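Non-ribosomal peptide synthetase (Streptomyces halstedii, PDB 3WV4) is a non-ribosomal peptide synthetase whose crystallised part belongs to the AMP-binding enzyme family of the ANL clan. Local coordinates at residues Gln107-Phe112 / Tyr250-Ser255; Ser349-His354 / Asp434-Phe439. All coordinates share one frame; numbering follows the deposited sequence.

Following the chain from the N terminus, the first segment of contact 1 lies on helix 106-116, which links strands 97-101 and 121-124 of a parallel sheet. After 137 residues, contact 1 closes a long loop by setting helix 246-258 against it; this second helix joins strands 236-239 and 261-264 of a different, mixed sheet. The chain then runs on to strand 349-350, where the second loop opens. Contact 2 closes it 79 residues later, bringing 434-439 beside 349-354 within the large mixed sheet. The two loops follow one another and neither nest nor cross. Contact 1 joins two helices near the centre of the molecule, contact 2 strands toward its C-terminal end; their centres lie about 28 Å apart.

Contact 1 (Gln107-Phe112 / Tyr250-Ser255); sequences QTVAVF and YKVLIS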
ATOM      1  N   GLN A 107      10.398 -10.372   5.822  1.00 31.36           N
ATOM      2  CA  GLN A 107       9.930 -11.575   5.161  1.00 30.91           C
ATOM      3  C   GLN A 107       8.667 -11.346   4.400  1.00 30.06           C
ATOM      4  O   GLN A 107       8.507 -11.858   3.324  1.00 27.72           O
ATOM      5  CB  GLN A 107       9.699 -12.718   6.178  1.00 32.68           C
ATOM      6  CG  GLN A 107      10.972 -13.269   6.809  1.00 32.25           C
ATOM      7  CD  GLN A 107      11.315 -12.590   8.127  1.00 33.99           C
ATOM      8  OE1 GLN A 107      11.407 -11.370   8.226  1.00 33.06           O
ATOM      9  NE2 GLN A 107      11.518 -13.384   9.146  1.00 33.48           N
ATOM     10  N   THR A 108       7.749 -10.568   4.950  1.00 30.74           N
ATOM     11  CA  THR A 108       6.483 -10.295   4.266  1.00 31.83           C
ATOM     12  C   THR A 108       6.676  -9.569   2.912  1.00 31.71           C
ATOM     13  O   THR A 108       5.912  -9.759   1.981  1.00 28.88           O
ATOM     14  CB  THR A 108       5.596  -9.396   5.153  1.00 34.39           C
ATOM     15  OG1 THR A 108       5.625  -9.870   6.501  1.00 39.04           O
ATOM     16  CG2 THR A 108       4.172  -9.405   4.678  1.00 35.87           C
ATOM     17  N   VAL A 109       7.693  -8.724   2.825  1.00 31.49           N
ATOM     18  CA  VAL A 109       7.957  -7.968   1.598  1.00 31.02           C
ATOM     19  C   VAL A 109       8.547  -8.915   0.529  1.00 31.93           C
ATOM     20  O   VAL A 109       8.273  -8.776  -0.688  1.00 29.75           O
ATOM     21  CB  VAL A 109       8.916  -6.810   1.895  1.00 30.23           C
ATOM     22  CG1 VAL A 109       9.192  -5.979   0.641  1.00 30.37           C
ATOM     23  CG2 VAL A 109       8.322  -5.901   2.963  1.00 30.91           C
ATOM     24  N   ALA A 110       9.324  -9.890   1.011  1.00 30.16           N
ATOM     25  CA  ALA A 110       9.863 -10.950   0.177  1.00 29.02           C
ATOM     26  C   ALA A 110       8.776 -11.883  -0.318  1.00 29.24           C
ATOM     27  O   ALA A 110       8.810 -12.305  -1.496  1.00 29.96           O
ATOM     28  CB  ALA A 110      10.948 -11.732   0.933  1.00 30.09           C
ATOM     29  N   VAL A 111       7.784 -12.165   0.539  1.00 28.34           N
ATOM     30  CA  VAL A 111       6.624 -12.954   0.132  1.00 27.41           C
ATOM     31  C   VAL A 111       5.859 -12.211  -0.968  1.00 27.93           C
ATOM     32  O   VAL A 111       5.538 -12.755  -2.018  1.00 30.25           O
ATOM     33  CB  VAL A 111       5.715 -13.275   1.310  1.00 28.91           C
ATOM     34  CG1 VAL A 111       4.450 -13.939   0.831  1.00 29.50           C
ATOM     35  CG2 VAL A 111       6.429 -14.193   2.288  1.00 29.52           C
ATOM     36  N   PHE A 112       5.630 -10.940  -0.750  1.00 27.11           N
ATOM     37  CA  PHE A 112       4.950 -10.103  -1.721  1.00 27.05           C
ATOM     38  C   PHE A 112       5.670 -10.121  -3.074  1.00 25.81           C
ATOM     39  O   PHE A 112       5.115 -10.478  -4.114  1.00 24.94           O
ATOM     40  CB  PHE A 112       4.843  -8.693  -1.137  1.00 25.94           C
ATOM     41  CG  PHE A 112       4.316  -7.700  -2.083  1.00 28.10           C
ATOM     42  CD1 PHE A 112       3.174  -7.950  -2.774  1.00 30.01           C
ATOM     43  CD2 PHE A 112       5.013  -6.537  -2.353  1.00 29.70           C
ATOM     44  CE1 PHE A 112       2.672  -7.019  -3.677  1.00 30.43           C
ATOM     45  CE2 PHE A 112       4.552  -5.628  -3.286  1.00 30.35           C
ATOM     46  CZ  PHE A 112       3.375  -5.857  -3.930  1.00 29.90           C
ATOM     47  N   TYR A 250       2.023   0.446  -0.326  1.00 27.54           N
ATOM     48  CA  TYR A 250       2.504   1.390  -1.313  1.00 28.70           C
ATOM     49  C   TYR A 250       3.693   2.141  -0.820  1.00 28.72           C
ATOM     50  O   TYR A 250       4.423   2.770  -1.603  1.00 27.89           O
ATOM     51  CB  TYR A 250       1.422   2.366  -1.757  1.00 27.65           C
ATOM     52  CG  TYR A 250       0.557   1.805  -2.847  1.00 27.37           C
ATOM     53  CD1 TYR A 250       0.701   2.204  -4.141  1.00 27.41           C
ATOM     54  CD2 TYR A 250      -0.386   0.844  -2.551  1.00 27.77           C
ATOM     55  CE1 TYR A 250      -0.126   1.700  -5.126  1.00 29.41           C
ATOM     56  CE2 TYR A 250      -1.212   0.310  -3.508  1.00 29.46           C
ATOM     57  CZ  TYR A 250      -1.083   0.729  -4.807  1.00 29.66           C
ATOM     58  OH  TYR A 250      -1.893   0.202  -5.776  1.00 30.10           O
ATOM     59  N   LYS A 251       3.904   2.092   0.479  1.00 27.37           N
ATOM     60  CA  LYS A 251       5.146   2.621   0.987  1.00 26.88           C
ATOM     61  C   LYS A 251       6.254   1.626   0.681  1.00 26.91           C
ATOM     62  O   LYS A 251       7.354   2.041   0.360  1.00 26.11           O
ATOM     63  CB  LYS A 251       4.984   3.138   2.446  1.00 26.96           C
ATOM     64  CG  LYS A 251       4.106   4.476   2.550  1.00 25.89           C
ATOM     65  CD  LYS A 251       3.648   5.307   1.207  1.00 24.40           C
ATOM     66  CE  LYS A 251       2.129   5.275   0.849  1.00 24.56           C
ATOM     67  NZ  LYS A 251       1.342   6.521   0.313  1.00 25.35           N
ATOM     68  N   VAL A 252       5.946   0.327   0.652  1.00 28.63           N
ATOM     69  CA  VAL A 252       6.919  -0.694   0.146  1.00 28.76           C
ATOM     70  C   VAL A 252       7.203  -0.439  -1.346  1.00 29.53           C
ATOM     71  O   VAL A 252       8.347  -0.421  -1.778  1.00 26.54           O
ATOM     72  CB  VAL A 252       6.361  -2.118   0.248  1.00 29.77           C
ATOM     73  CG1 VAL A 252       7.318  -3.126  -0.381  1.00 30.87           C
ATOM     74  CG2 VAL A 252       6.062  -2.493   1.677  1.00 30.94           C
ATOM     75  N   LEU A 253       6.139  -0.193  -2.127  1.00 27.84           N
ATOM     76  CA  LEU A 253       6.324   0.025  -3.571  1.00 27.06           C
ATOM     77  C   LEU A 253       7.051   1.283  -3.904  1.00 25.42           C
ATOM     78  O   LEU A 253       7.982   1.294  -4.753  1.00 25.78           O
ATOM     79  CB  LEU A 253       4.993   0.023  -4.286  1.00 26.86           C
ATOM     80  CG  LEU A 253       4.232  -1.298  -4.128  1.00 28.77           C
ATOM     81  CD1 LEU A 253       2.728  -1.115  -4.425  1.00 31.37           C
ATOM     82  CD2 LEU A 253       4.837  -2.295  -5.047  1.00 29.87           C
ATOM     83  N   ILE A 254       6.658   2.372  -3.258  1.00 25.77           N
ATOM     84  CA  ILE A 254       7.262   3.642  -3.573  1.00 25.21           C
ATOM     85  C   ILE A 254       8.732   3.690  -3.088  1.00 25.84           C
ATOM     86  O   ILE A 254       9.599   4.264  -3.795  1.00 25.57           O
ATOM     87  CB  ILE A 254       6.445   4.795  -3.019  1.00 26.36           C
ATOM     88  CG1 ILE A 254       5.132   4.874  -3.806  1.00 26.80           C
ATOM     89  CG2 ILE A 254       7.244   6.086  -3.109  1.00 25.88           C
ATOM     90  CD1 ILE A 254       4.038   5.592  -3.110  1.00 26.94           C
ATOM     91  N   SER A 255       9.022   3.137  -1.919  1.00 24.68           N
ATOM     92  CA  SER A 255      10.423   3.049  -1.507  1.00 26.66           C
ATOM     93  C   SER A 255      11.166   2.289  -2.530  1.00 24.34           C
ATOM     94  O   SER A 255      12.226   2.679  -2.927  1.00 23.83           O
ATOM     95  CB  SER A 255      10.645   2.396  -0.144  1.00 27.29           C
ATOM     96  OG  SER A 255       9.759   2.946   0.796  1.00 35.06           O
TER
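Val109 and Val252 meet tip to tip where the two segments come nearest, their CA atoms 7.5 Å apart. One methyl from each does the touching: Val109 CG1 lies 3.6 Å from Val252 CG1. Both side chains start toward the opposite helix, and in both CG1 stands anti to the backbone N (chi1 -179° in Val109 and 175° in Val252), which points the two CG1 methyls at each other. Leu76 of helix 73-89 packs on Val109 as well.

Each helix is the crossover of a beta-alpha-beta unit: 106-116 connects parallel neighbours 97-101 and 121-124, and 246-258 connects parallel neighbours 236-239 and 261-264. The contact thus joins helices belonging to two different sheets, in keeping with the layered alpha/beta core of the ANL clan.

One turn on from Val109 lies Phe112, met by Leu253, the residue after Val252. Leu253 comes to the rim of the Phe112 ring, in its plane, with CD2 3.8 Å from Phe112 CE2 and 4.0 Å from Phe112 CZ. The other methyl of the leucine serves a second ring: Leu253 CD1 sits 3.8 Å above the Tyr250 plane, over its centre, so one branched side chain meets one ring at the edge and another on a face. Phe112 also meets the ring of Phe122.

No hydrogen bond joins the two segments. Within the second, Ser255 turns its hydroxyl back on its own backbone, Ser255 OG donating to Lys251 O at 2.6 Å. Ser255 N bonds to the same oxygen from the opposite face of the carbonyl plane.

Contact 2 (Ser349-His354 / Asp434-Phe439); sequences SIMPPH and DGFLYF
The Phe436 ring is approached at two opposite edges. At one, the sulfur of Met351 stands close to the ring plane, SD 3.5 Å from Phe436 CE1 and 4.7 Å from the ring centroid, 77° off the ring normal. The terminal methyl stands further out of the plane, beyond the rim, with Met351 CE 3.9 Å from Phe436 CD1, so the methionine lies over neither face. At the far edge, and in plane, is Asp434 CB, 3.6 Å from Phe436 CD2. Leu355, Arg359 and Leu365 also touch the phenylalanine.

Met351 sets out with CG anti to its backbone N (chi1 -171°); bends at the next two torsions then carry sulfur and methyl to the rim of the ring, the two side chains lying at about a right angle. Just before Phe436 in the chain, Gly435 takes a positive phi (97°) where the backbone turns into the strand. Asp432 accepts a hydrogen bond from Phe436 N, and Asp434 forms a salt bridge with Arg359.

The second meeting point is looser. Leu437 and Ser349 both start toward each other, and Leu437 CD2 comes 4.0 Å from Ser349 OG and 4.2 Å from Ser349 CB. The methyl makes a van der Waals contact here; the buried hydroxyl has its polar partner in Val363 O.

That partner belongs to strand 362-366, which pairs antiparallel with both 349-350 and 437-439. The two strands flanking 362-366 have no hydrogen bond between their segments, and side chains make the link in this part of the large mixed sheet. Just beyond the strand ends, the sulfur at the phenylalanine rim is an edge-on Met-aromatic contact.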
ATOM      1  N   SER A 349      -6.781  12.029  -4.962  1.00 23.96           N
ATOM      2  CA  SER A 349      -6.268  13.373  -5.012  1.00 23.80           C
ATOM      3  C   SER A 349      -5.191  13.525  -3.985  1.00 24.51           C
ATOM      4  O   SER A 349      -5.187  12.817  -2.928  1.00 25.41           O
ATOM      5  CB  SER A 349      -7.352  14.408  -4.728  1.00 24.92           C
ATOM      6  OG  SER A 349      -7.778  14.321  -3.342  1.00 26.02           O
ATOM      7  N   ILE A 350      -4.257  14.415  -4.302  1.00 24.10           N
ATOM      8  CA  ILE A 350      -3.194  14.824  -3.392  1.00 25.72           C
ATOM      9  C   ILE A 350      -2.995  16.329  -3.497  1.00 25.88           C
ATOM     10  O   ILE A 350      -3.038  16.861  -4.564  1.00 25.19           O
ATOM     11  CB  ILE A 350      -1.838  14.120  -3.722  1.00 24.82           C
ATOM     12  CG1 ILE A 350      -1.972  12.632  -3.588  1.00 24.25           C
ATOM     13  CG2 ILE A 350      -0.735  14.668  -2.821  1.00 24.06           C
ATOM     14  CD1 ILE A 350      -0.660  11.892  -3.924  1.00 26.91           C
ATOM     15  N   MET A 351      -2.881  16.999  -2.360  1.00 27.80           N
ATOM     16  CA  MET A 351      -2.561  18.381  -2.323  1.00 27.56           C
ATOM     17  C   MET A 351      -1.073  18.469  -2.470  1.00 27.08           C
ATOM     18  O   MET A 351      -0.313  17.922  -1.669  1.00 25.69           O
ATOM     19  CB  MET A 351      -2.911  19.022  -1.002  1.00 28.35           C
ATOM     20  CG  MET A 351      -2.777  20.538  -1.029  1.00 31.53           C
ATOM     21  SD  MET A 351      -3.858  21.335  -2.306  1.00 31.69           S
ATOM     22  CE  MET A 351      -5.295  21.754  -1.418  1.00 36.95           C
ATOM     23  N   PRO A 352      -0.631  19.214  -3.472  1.00 26.98           N
ATOM     24  CA  PRO A 352       0.816  19.290  -3.616  1.00 24.36           C
ATOM     25  C   PRO A 352       1.501  19.904  -2.391  1.00 23.32           C
ATOM     26  O   PRO A 352       1.025  20.919  -1.906  1.00 23.30           O
ATOM     27  CB  PRO A 352       0.991  20.207  -4.840  1.00 24.68           C
ATOM     28  CG  PRO A 352      -0.203  19.961  -5.675  1.00 24.66           C
ATOM     29  CD  PRO A 352      -1.345  19.679  -4.686  1.00 25.78           C
ATOM     30  N   PRO A 353       2.657  19.336  -1.958  1.00 22.46           N
ATOM     31  CA  PRO A 353       3.377  19.788  -0.764  1.00 23.04           C
ATOM     32  C   PRO A 353       3.603  21.260  -0.704  1.00 23.28           C
ATOM     33  O   PRO A 353       3.405  21.877   0.379  1.00 25.43           O
ATOM     34  CB  PRO A 353       4.696  19.029  -0.847  1.00 22.00           C
ATOM     35  CG  PRO A 353       4.291  17.743  -1.380  1.00 22.25           C
ATOM     36  CD  PRO A 353       3.177  18.038  -2.408  1.00 22.05           C
ATOM     37  N   HIS A 354       4.041  21.845  -1.824  1.00 23.96           N
ATOM     38  CA  HIS A 354       4.284  23.269  -1.871  1.00 24.12           C
ATOM     39  C   HIS A 354       2.992  24.063  -1.587  1.00 25.01           C
ATOM     40  O   HIS A 354       3.091  25.254  -1.271  1.00 26.68           O
ATOM     41  CB  HIS A 354       5.048  23.719  -3.188  1.00 23.54           C
ATOM     42  CG  HIS A 354       4.185  23.830  -4.418  1.00 23.62           C
ATOM     43  ND1 HIS A 354       3.759  22.737  -5.132  1.00 22.96           N
ATOM     44  CD2 HIS A 354       3.679  24.909  -5.060  1.00 24.62           C
ATOM     45  CE1 HIS A 354       2.982  23.114  -6.126  1.00 23.03           C
ATOM     46  NE2 HIS A 354       2.932  24.438  -6.121  1.00 24.19           N
ATOM     47  N   ASP A 434      -9.855  25.736 -10.767  1.00 43.90           N
ATOM     48  CA  ASP A 434      -8.485  25.281 -10.803  1.00 39.00           C
ATOM     49  C   ASP A 434      -8.387  23.737 -10.874  1.00 38.16           C
ATOM     50  O   ASP A 434      -7.366  23.174 -11.285  1.00 34.98           O
ATOM     51  CB  ASP A 434      -7.734  25.952  -9.639  1.00 37.82           C
ATOM     52  CG  ASP A 434      -7.329  27.400  -9.978  1.00 43.42           C
ATOM     53  OD1 ASP A 434      -6.866  27.640 -11.130  1.00 45.22           O
ATOM     54  OD2 ASP A 434      -7.427  28.319  -9.132  1.00 47.81           O
ATOM     55  N   GLY A 435      -9.470  23.038 -10.511  1.00 38.29           N
ATOM     56  CA  GLY A 435      -9.472  21.556 -10.548  1.00 34.36           C
ATOM     57  C   GLY A 435      -9.177  20.936  -9.188  1.00 33.94           C
ATOM     58  O   GLY A 435      -8.977  19.730  -9.090  1.00 30.97           O
ATOM     59  N   PHE A 436      -9.181  21.753  -8.138  1.00 31.29           N
ATOM     60  CA  PHE A 436      -9.023  21.229  -6.799  1.00 30.50           C
ATOM     61  C   PHE A 436     -10.302  20.553  -6.306  1.00 32.81           C
ATOM     62  O   PHE A 436     -11.435  20.986  -6.607  1.00 32.93           O
ATOM     63  CB  PHE A 436      -8.688  22.347  -5.854  1.00 30.49           C
ATOM     64  CG  PHE A 436      -7.266  22.831  -5.972  1.00 31.15           C
ATOM     65  CD1 PHE A 436      -6.274  22.283  -5.188  1.00 28.47           C
ATOM     66  CD2 PHE A 436      -6.963  23.880  -6.812  1.00 29.63           C
ATOM     67  CE1 PHE A 436      -4.967  22.724  -5.302  1.00 29.58           C
ATOM     68  CE2 PHE A 436      -5.654  24.316  -6.941  1.00 33.38           C
ATOM     69  CZ  PHE A 436      -4.646  23.741  -6.159  1.00 30.91           C
ATOM     70  N   LEU A 437     -10.127  19.530  -5.503  1.00 31.36           N
ATOM     71  CA  LEU A 437     -11.279  18.769  -5.012  1.00 33.70           C
ATOM     72  C   LEU A 437     -11.675  19.175  -3.616  1.00 32.47           C
ATOM     73  O   LEU A 437     -10.830  19.474  -2.772  1.00 28.26           O
ATOM     74  CB  LEU A 437     -10.986  17.281  -5.083  1.00 35.08           C
ATOM     75  CG  LEU A 437     -12.063  16.303  -4.557  1.00 35.58           C
ATOM     76  CD1 LEU A 437     -13.380  16.390  -5.312  1.00 34.78           C
ATOM     77  CD2 LEU A 437     -11.486  14.909  -4.626  1.00 35.10           C
ATOM     78  N   TYR A 438     -12.993  19.226  -3.412  1.00 32.73           N
ATOM     79  CA  TYR A 438     -13.598  19.555  -2.120  1.00 34.50           C
ATOM     80  C   TYR A 438     -14.737  18.587  -1.823  1.00 37.79           C
ATOM     81  O   TYR A 438     -15.432  18.106  -2.741  1.00 37.51           O
ATOM     82  CB  TYR A 438     -14.188  20.962  -2.165  1.00 35.02           C
ATOM     83  CG  TYR A 438     -13.179  22.047  -2.428  1.00 35.36           C
ATOM     84  CD1 TYR A 438     -12.578  22.735  -1.382  1.00 33.65           C
ATOM     85  CD2 TYR A 438     -12.832  22.397  -3.741  1.00 33.13           C
ATOM     86  CE1 TYR A 438     -11.666  23.722  -1.613  1.00 31.40           C
ATOM     87  CE2 TYR A 438     -11.901  23.382  -3.976  1.00 34.50           C
ATOM     88  CZ  TYR A 438     -11.317  24.013  -2.897  1.00 32.29           C
ATOM     89  OH  TYR A 438     -10.452  24.987  -3.142  1.00 34.72           O
ATOM     90  N   PHE A 439     -14.972  18.341  -0.550  1.00 43.46           N
ATOM     91  CA  PHE A 439     -16.188  17.624  -0.114  1.00 50.79           C
ATOM     92  C   PHE A 439     -17.455  18.463   0.006  1.00 51.62           C
ATOM     93  O   PHE A 439     -17.386  19.677   0.211  1.00 56.36           O
ATOM     94  CB  PHE A 439     -15.904  16.893   1.199  1.00 50.36           C
ATOM     95  CG  PHE A 439     -14.943  15.776   1.029  1.00 52.98           C
ATOM     96  CD1 PHE A 439     -15.060  14.933  -0.054  1.00 54.81           C
ATOM     97  CD2 PHE A 439     -13.947  15.551   1.957  1.00 53.87           C
ATOM     98  CE1 PHE A 439     -14.183  13.880  -0.215  1.00 57.71           C
ATOM     99  CE2 PHE A 439     -13.071  14.497   1.807  1.00 53.17           C
ATOM    100  CZ  PHE A 439     -13.182  13.668   0.712  1.00 54.24           C
TER